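PDB 6DXU: glycosyl hydrolase family 2, TIM barrel domain protein from Parabacteroides merdae ATCC 43184, which is a gut-bacterial beta-glucuronidase of glycoside hydrolase family 2, probably releasing glucuronic acid from glucuronide conjugates by hydrolysis. Local coordinates for residues D[335-343]-D[614-622]; D[518-526]-D[786-796]. All blocks are in the same frame, centred on the assembly; numbering follows the deposited sequence.

Contact 1: residues D[335-343]-D[614-622]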
# COMPACT_ATOMS: atom_id res chain seq x y z
N ASP D 335 -29.16 -24.17 -6.92
CA ASP D 335 -30.26 -23.22 -6.78
C ASP D 335 -31.53 -24.02 -6.52
O ASP D 335 -31.71 -25.08 -7.13
CB ASP D 335 -30.41 -22.36 -8.04
CG ASP D 335 -31.52 -21.34 -7.93
OD1 ASP D 335 -31.51 -20.55 -6.97
OD2 ASP D 335 -32.38 -21.29 -8.85
N HIS D 336 -32.37 -23.54 -5.59
CA HIS D 336 -33.59 -24.28 -5.27
C HIS D 336 -34.66 -23.34 -4.71
O HIS D 336 -34.36 -22.26 -4.18
CB HIS D 336 -33.32 -25.41 -4.26
CG HIS D 336 -34.45 -26.38 -4.14
ND1 HIS D 336 -34.71 -27.35 -5.09
CD2 HIS D 336 -35.41 -26.53 -3.19
CE1 HIS D 336 -35.77 -28.05 -4.74
NE2 HIS D 336 -36.22 -27.57 -3.59
N ALA D 337 -35.91 -23.75 -4.87
CA ALA D 337 -37.03 -22.95 -4.40
C ALA D 337 -36.89 -22.64 -2.92
O ALA D 337 -36.56 -23.52 -2.11
CB ALA D 337 -38.35 -23.71 -4.67
N GLY D 338 -37.10 -21.38 -2.57
CA GLY D 338 -37.12 -20.95 -1.19
C GLY D 338 -35.77 -20.66 -0.55
O GLY D 338 -35.73 -19.97 0.47
N VAL D 339 -34.67 -21.15 -1.13
CA VAL D 339 -33.37 -21.11 -0.45
C VAL D 339 -32.25 -20.60 -1.36
O VAL D 339 -31.13 -20.39 -0.89
CB VAL D 339 -33.00 -22.50 0.11
CG1 VAL D 339 -34.04 -22.97 1.10
CG2 VAL D 339 -32.82 -23.50 -1.03
N ALA D 340 -32.53 -20.42 -2.65
CA ALA D 340 -31.49 -20.01 -3.63
C ALA D 340 -30.36 -21.03 -3.53
O ALA D 340 -30.62 -22.25 -3.56
CB ALA D 340 -31.07 -18.55 -3.40
N GLN D 341 -29.09 -20.60 -3.39
CA GLN D 341 -27.99 -21.56 -3.42
C GLN D 341 -27.90 -22.42 -2.16
O GLN D 341 -27.20 -23.44 -2.18
CB GLN D 341 -26.65 -20.83 -3.66
CG GLN D 341 -25.49 -21.81 -3.94
CD GLN D 341 -24.41 -21.20 -4.81
OE1 GLN D 341 -24.47 -20.02 -5.18
NE2 GLN D 341 -23.40 -22.00 -5.14
N ALA D 342 -28.62 -22.07 -1.09
CA ALA D 342 -28.46 -22.74 0.21
C ALA D 342 -29.23 -24.07 0.31
O ALA D 342 -30.10 -24.27 1.17
CB ALA D 342 -28.90 -21.78 1.31
N MET D 343 -28.87 -25.01 -0.56
CA MET D 343 -29.48 -26.34 -0.51
C MET D 343 -28.87 -27.19 0.59
O MET D 343 -27.67 -27.12 0.86
CB MET D 343 -29.31 -27.05 -1.85
CG MET D 343 -30.03 -26.34 -2.99
SD MET D 343 -29.91 -27.22 -4.56
CE MET D 343 -30.95 -28.65 -4.23
N VAL D 614 -36.47 -29.85 -16.95
CA VAL D 614 -37.50 -30.88 -17.01
C VAL D 614 -38.08 -31.12 -15.63
O VAL D 614 -38.99 -31.95 -15.47
CB VAL D 614 -36.95 -32.16 -17.65
CG1 VAL D 614 -36.39 -31.84 -19.01
CG2 VAL D 614 -35.90 -32.83 -16.76
N VAL D 615 -37.59 -30.40 -14.63
CA VAL D 615 -38.11 -30.44 -13.28
C VAL D 615 -38.28 -28.99 -12.82
O VAL D 615 -37.46 -28.13 -13.17
CB VAL D 615 -37.14 -31.21 -12.35
CG1 VAL D 615 -37.62 -31.16 -10.92
CG2 VAL D 615 -37.01 -32.67 -12.84
N GLU D 616 -39.36 -28.72 -12.08
CA GLU D 616 -39.57 -27.38 -11.55
C GLU D 616 -38.60 -27.11 -10.40
O GLU D 616 -38.01 -28.02 -9.81
CB GLU D 616 -41.01 -27.21 -11.05
CG GLU D 616 -42.11 -27.45 -12.12
CD GLU D 616 -43.51 -27.19 -11.56
OE1 GLU D 616 -43.74 -26.07 -11.06
OE2 GLU D 616 -44.36 -28.11 -11.60
N ARG D 617 -38.47 -25.83 -10.06
CA ARG D 617 -37.47 -25.39 -9.09
C ARG D 617 -37.74 -25.94 -7.69
O ARG D 617 -36.85 -25.85 -6.83
CB ARG D 617 -37.42 -23.85 -9.09
CG ARG D 617 -36.19 -23.24 -8.45
CD ARG D 617 -36.11 -21.73 -8.72
NE ARG D 617 -35.00 -21.06 -8.04
CZ ARG D 617 -35.16 -20.23 -7.01
NH1 ARG D 617 -36.38 -19.96 -6.54
NH2 ARG D 617 -34.09 -19.67 -6.45
N ASP D 618 -38.91 -26.53 -7.45
CA ASP D 618 -39.25 -27.14 -6.18
C ASP D 618 -39.23 -28.67 -6.23
O ASP D 618 -39.76 -29.31 -5.31
CB ASP D 618 -40.62 -26.64 -5.71
CG ASP D 618 -41.76 -27.12 -6.60
OD1 ASP D 618 -41.51 -27.80 -7.63
OD2 ASP D 618 -42.92 -26.78 -6.29
N PHE D 619 -38.66 -29.26 -7.27
CA PHE D 619 -38.54 -30.71 -7.53
C PHE D 619 -39.77 -31.31 -8.22
O PHE D 619 -39.77 -32.53 -8.47
CB PHE D 619 -38.23 -31.55 -6.28
CG PHE D 619 -36.86 -31.34 -5.71
CD1 PHE D 619 -35.77 -31.15 -6.56
CD2 PHE D 619 -36.64 -31.34 -4.34
CE1 PHE D 619 -34.49 -30.96 -6.05
CE2 PHE D 619 -35.36 -31.16 -3.82
CZ PHE D 619 -34.28 -30.98 -4.67
N THR D 620 -40.80 -30.55 -8.52
CA THR D 620 -41.96 -31.14 -9.19
C THR D 620 -41.57 -31.51 -10.61
O THR D 620 -41.18 -30.63 -11.39
CB THR D 620 -43.15 -30.19 -9.22
OG1 THR D 620 -43.41 -29.72 -7.89
CG2 THR D 620 -44.40 -30.94 -9.76
N PRO D 621 -41.67 -32.78 -11.01
CA PRO D 621 -41.31 -33.14 -12.38
C PRO D 621 -42.27 -32.49 -13.37
O PRO D 621 -43.47 -32.41 -13.13
CB PRO D 621 -41.45 -34.67 -12.40
CG PRO D 621 -41.58 -35.09 -10.96
CD PRO D 621 -42.13 -33.94 -10.22
N LYS D 622 -41.71 -32.04 -14.49
CA LYS D 622 -42.51 -31.61 -15.63
C LYS D 622 -42.82 -32.82 -16.52
O LYS D 622 -42.28 -33.91 -16.33
CB LYS D 622 -41.78 -30.54 -16.44
CG LYS D 622 -41.48 -29.24 -15.67
CD LYS D 622 -41.02 -28.16 -16.63
CE LYS D 622 -40.26 -27.05 -15.93
NZ LYS D 622 -39.68 -26.10 -16.94
O HOH W 1 -38.79 -28.47 -2.50
O HOH W 2 -36.82 -18.87 -3.85
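Arg617 takes the carboxylate of Asp335 side-on in a two-pronged salt bridge, NE bonding Asp335 OD2 at 2.8 Å and NH2 bonding Asp335 OD1, likewise at 2.8 Å. Both oxygens lie near the guanidinium plane, but the carboxylate is turned 38° against it, and NE approaches OD2 from above the carboxylate plane. An extended arginine chain, with CG anti to the backbone N (chi1 -164°), carries the group this far. The buried carboxylate is well supplied with donors: Tyr187 OH also reaches OD1, and the backbone N of Ser597 also reaches OD2. Arg617 NH1 donates to the carbonyl of Leu783 and to a water 2.9 Å from NH1, which accepts from Gly338 N as well. Replacing this arginine with a leucine would probably leave the Asp335 carboxylate buried without this countercharge and take this donor from the Leu783 carbonyl. Between the loops, Ala337 N bonds Arg617 O at 3.0 Å. The same carbonyl oxygen sits over one face of the His336 ring without bonding ND1, whose partner is Lys594 NZ; NE2 is joined to Asp618 O through a second water. His336 also directs CE1 over the centre of the Phe619 ring, 3.1 Å above its plane, with the rings inclined at 45°. Met343 CE adds an apolar touch, 4.1 Å from Phe619 CZ. Asp618 OD1 accepts from both N and OG1 of Thr620, the first bond making an Asx turn that overlaps the end of the type I turn Glu616-Phe619. The loop from barrel strand 323-331 into helix 345-357 is thus fixed to the one before helix 623-632, joining two beta-alpha connections of the TIM barrel.

Contact 2: residues D[518-526]-D[786-796]. With BCN (bicine), chain L.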
# COMPACT_ATOMS: atom_id res chain seq x y z
N ASP D 518 -37.48 -23.77 -23.23
CA ASP D 518 -38.22 -23.38 -22.04
C ASP D 518 -39.64 -23.92 -22.06
O ASP D 518 -40.30 -23.92 -23.11
CB ASP D 518 -38.32 -21.86 -21.91
CG ASP D 518 -37.02 -21.22 -21.53
OD1 ASP D 518 -36.21 -21.00 -22.45
OD2 ASP D 518 -36.82 -20.93 -20.33
N SER D 519 -40.13 -24.34 -20.90
CA SER D 519 -41.54 -24.67 -20.75
C SER D 519 -42.04 -24.13 -19.41
O SER D 519 -41.47 -24.43 -18.36
CB SER D 519 -41.80 -26.17 -20.89
OG SER D 519 -41.20 -26.96 -19.87
N HIS D 520 -43.07 -23.30 -19.49
CA HIS D 520 -43.82 -22.81 -18.34
C HIS D 520 -44.63 -23.97 -17.79
O HIS D 520 -45.61 -24.39 -18.41
CB HIS D 520 -44.70 -21.66 -18.81
CG HIS D 520 -45.33 -20.85 -17.71
ND1 HIS D 520 -44.67 -20.51 -16.54
CD2 HIS D 520 -46.54 -20.24 -17.64
CE1 HIS D 520 -45.47 -19.77 -15.79
NE2 HIS D 520 -46.61 -19.60 -16.43
N ALA D 521 -44.18 -24.53 -16.66
CA ALA D 521 -44.77 -25.77 -16.15
C ALA D 521 -46.27 -25.59 -15.96
O ALA D 521 -46.72 -24.59 -15.40
CB ALA D 521 -44.13 -26.18 -14.83
N ARG D 522 -47.04 -26.57 -16.45
CA ARG D 522 -48.49 -26.67 -16.42
C ARG D 522 -49.12 -25.94 -17.59
O ARG D 522 -50.35 -25.92 -17.70
CB ARG D 522 -49.12 -26.16 -15.10
CG ARG D 522 -48.60 -26.89 -13.87
CD ARG D 522 -49.10 -26.31 -12.55
NE ARG D 522 -48.68 -27.18 -11.45
CZ ARG D 522 -49.36 -28.27 -11.07
NH1 ARG D 522 -50.50 -28.61 -11.68
NH2 ARG D 522 -48.90 -29.03 -10.09
N ARG D 523 -48.33 -25.34 -18.48
CA ARG D 523 -48.90 -24.76 -19.70
C ARG D 523 -48.83 -25.78 -20.83
O ARG D 523 -47.77 -26.36 -21.09
CB ARG D 523 -48.18 -23.49 -20.11
CG ARG D 523 -48.73 -22.87 -21.39
CD ARG D 523 -47.91 -21.65 -21.80
NE ARG D 523 -48.19 -20.47 -20.98
CZ ARG D 523 -47.44 -19.38 -20.94
NH1 ARG D 523 -46.33 -19.31 -21.68
NH2 ARG D 523 -47.78 -18.36 -20.16
N HIS D 524 -49.96 -25.99 -21.50
CA HIS D 524 -50.05 -26.98 -22.56
C HIS D 524 -50.71 -26.35 -23.78
O HIS D 524 -51.23 -25.23 -23.72
CB HIS D 524 -50.77 -28.23 -22.07
CG HIS D 524 -50.18 -28.80 -20.81
ND1 HIS D 524 -49.11 -29.67 -20.82
CD2 HIS D 524 -50.50 -28.61 -19.51
CE1 HIS D 524 -48.81 -30.00 -19.57
NE2 HIS D 524 -49.64 -29.37 -18.76
N SER D 525 -50.68 -27.07 -24.89
CA SER D 525 -51.20 -26.53 -26.14
C SER D 525 -51.78 -27.64 -26.99
O SER D 525 -51.20 -28.73 -27.08
CB SER D 525 -50.11 -25.79 -26.93
OG SER D 525 -50.62 -25.24 -28.14
N GLU D 526 -52.94 -27.38 -27.58
CA GLU D 526 -53.50 -28.28 -28.58
C GLU D 526 -52.72 -28.23 -29.89
O GLU D 526 -52.82 -29.16 -30.69
CB GLU D 526 -54.99 -27.97 -28.81
CG GLU D 526 -55.91 -28.35 -27.64
CD GLU D 526 -56.00 -29.85 -27.37
OE1 GLU D 526 -55.43 -30.66 -28.14
OE2 GLU D 526 -56.65 -30.23 -26.38
N SER D 786 -44.25 -21.95 -11.26
CA SER D 786 -45.48 -21.41 -11.81
C SER D 786 -46.64 -21.45 -10.81
O SER D 786 -47.66 -20.78 -11.05
CB SER D 786 -45.88 -22.14 -13.09
OG SER D 786 -46.09 -23.51 -12.84
N THR D 787 -46.53 -22.20 -9.71
CA THR D 787 -47.55 -22.18 -8.66
C THR D 787 -47.03 -21.56 -7.37
O THR D 787 -47.69 -21.67 -6.32
CB THR D 787 -48.09 -23.59 -8.38
OG1 THR D 787 -47.01 -24.46 -8.01
CG2 THR D 787 -48.79 -24.16 -9.63
N GLY D 788 -45.87 -20.91 -7.40
CA GLY D 788 -45.32 -20.25 -6.25
C GLY D 788 -44.83 -18.86 -6.58
O GLY D 788 -43.74 -18.46 -6.14
N SER D 789 -45.60 -18.11 -7.38
CA SER D 789 -45.17 -16.81 -7.87
C SER D 789 -46.30 -15.80 -7.72
O SER D 789 -47.41 -16.05 -8.18
CB SER D 789 -44.72 -16.89 -9.34
OG SER D 789 -43.54 -17.68 -9.49
N ARG D 790 -46.00 -14.64 -7.10
CA ARG D 790 -47.04 -13.63 -6.90
C ARG D 790 -47.30 -12.81 -8.14
O ARG D 790 -48.31 -12.11 -8.20
CB ARG D 790 -46.69 -12.70 -5.73
CG ARG D 790 -45.49 -11.79 -5.95
CD ARG D 790 -45.22 -10.98 -4.69
NE ARG D 790 -44.06 -10.10 -4.85
CZ ARG D 790 -44.10 -8.92 -5.45
NH1 ARG D 790 -45.25 -8.46 -5.93
NH2 ARG D 790 -42.99 -8.19 -5.56
N LYS D 791 -46.40 -12.87 -9.13
CA LYS D 791 -46.65 -12.37 -10.48
C LYS D 791 -46.26 -13.49 -11.43
O LYS D 791 -45.13 -13.99 -11.37
CB LYS D 791 -45.86 -11.10 -10.77
CG LYS D 791 -46.34 -9.89 -9.97
CD LYS D 791 -45.64 -8.59 -10.39
CE LYS D 791 -46.16 -7.42 -9.55
NZ LYS D 791 -45.50 -6.15 -9.90
N VAL D 792 -47.20 -13.93 -12.27
CA VAL D 792 -46.98 -15.13 -13.08
C VAL D 792 -47.90 -15.07 -14.29
O VAL D 792 -49.05 -14.62 -14.19
CB VAL D 792 -47.20 -16.41 -12.25
CG1 VAL D 792 -48.70 -16.57 -11.87
CG2 VAL D 792 -46.69 -17.65 -12.99
N GLN D 793 -47.40 -15.50 -15.44
CA GLN D 793 -48.25 -15.64 -16.62
C GLN D 793 -49.19 -16.82 -16.42
O GLN D 793 -48.82 -17.83 -15.82
CB GLN D 793 -47.41 -15.85 -17.88
CG GLN D 793 -46.76 -14.60 -18.45
CD GLN D 793 -46.02 -14.89 -19.74
OE1 GLN D 793 -46.28 -15.90 -20.39
NE2 GLN D 793 -45.06 -14.03 -20.11
N ALA D 794 -50.42 -16.67 -16.90
CA ALA D 794 -51.38 -17.76 -16.78
C ALA D 794 -50.91 -18.98 -17.58
O ALA D 794 -50.21 -18.85 -18.59
CB ALA D 794 -52.76 -17.32 -17.27
N TYR D 795 -51.29 -20.16 -17.12
CA TYR D 795 -51.11 -21.39 -17.89
C TYR D 795 -52.50 -21.88 -18.27
O TYR D 795 -53.27 -22.32 -17.42
CB TYR D 795 -50.32 -22.44 -17.11
CG TYR D 795 -50.47 -22.41 -15.61
CD1 TYR D 795 -49.71 -21.52 -14.81
CD2 TYR D 795 -51.33 -23.28 -14.98
CE1 TYR D 795 -49.86 -21.53 -13.41
CE2 TYR D 795 -51.47 -23.29 -13.63
CZ TYR D 795 -50.74 -22.41 -12.84
OH TYR D 795 -50.89 -22.43 -11.48
N ASN D 796 -52.82 -21.77 -19.56
CA ASN D 796 -54.14 -22.11 -20.10
C ASN D 796 -55.25 -21.38 -19.33
O ASN D 796 -56.29 -21.96 -18.96
CB ASN D 796 -54.34 -23.62 -20.11
CG ASN D 796 -53.30 -24.31 -20.97
OD1 ASN D 796 -52.49 -25.09 -20.48
ND2 ASN D 796 -53.32 -24.01 -22.26
N1 BCN L . -42.91 -15.29 -23.66
C1 BCN L . -43.41 -14.33 -24.62
C2 BCN L . -44.64 -13.65 -24.04
O21 BCN L . -45.19 -14.13 -23.02
O22 BCN L . -45.11 -12.61 -24.59
C3 BCN L . -43.16 -16.63 -24.19
C4 BCN L . -44.62 -17.04 -24.00
O4 BCN L . -44.99 -16.89 -22.65
C5 BCN L . -41.46 -15.12 -23.55
C6 BCN L . -41.11 -14.27 -22.33
O6 BCN L . -42.19 -14.30 -21.43
O HOH W 3 -53.18 -26.49 -18.34
O HOH W 4 -46.02 -25.21 -10.99
O HOH W 5 -51.09 -20.25 -21.22
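Arg523 turns its guanidinium edge toward the 786-796 segment, where NH2 spends both of its N-H bonds: one on Gln793 OE1 at 2.9 Å, the other on Ala794 O, also at 2.9 Å. The first partner is met on an in-plane lone pair, with the arginine and amide planes only 18° apart; a bend at chi3 (-75°) turns the group this way. His520 CD2 lies over one face of that guanidinium, while His520 NE2 donates to Gln793 O at 2.9 Å, the oxygen lying in the ring plane while NE2 itself comes from above the carbonyl plane. Val792 CG2 fits against the imidazole edge, and Tyr795 turns its edge toward the His520 face in an offset edge-to-face pair. Asn796 closes this compact side with a paired amide: OD1 accepts from His524 N at 2.9 Å, and ND2 donates to His524 O at 2.8 Å, so the side chain imitates a backbone peptide and its amide is held against flipping. Packing is slacker around Arg522. Its CB and CD run beside Tyr795, and its NE passes 3.5 Å from Thr787 CG2, but the guanidinium makes no direct polar bond to the other segment; a water weakly bound by NE links it to Ser786 OG and Thr787 OG1. Another water joins Arg522 O to Asn796 OD1. Elsewhere, bicine approaches: Arg523 NH1 bonds its O4 at 2.9 Å, and Gln793 NE2 makes weak bonds to O6 and O21, while Asp603 O binds it too. Because Gln793 OE1 fixes the arginine that holds bicine, the amide serves as both first and second shell, and this polar edge is consistent with a pocket suited to an oxygen-rich ligand.

How the contacts relate
From the N terminus, the chain passes 335-343 just after the first strand of the TIM barrel, then 518-526 behind strand 512-513, before 614-622 returns to close contact 1 over 270 intervening residues. Only later, in the C-terminal beta domain, does 786-796 come back to close contact 2. The segments therefore alternate, and the two closures cross. Contact 1 ties an early barrel loop to a late one; contact 2 fastens another barrel loop to the C-terminal domain. With centres about 16 Å apart they adjoin directly: Lys622 NZ probably bonds Ser519 O at 2.8 Å, and Glu616 packs against Ala521.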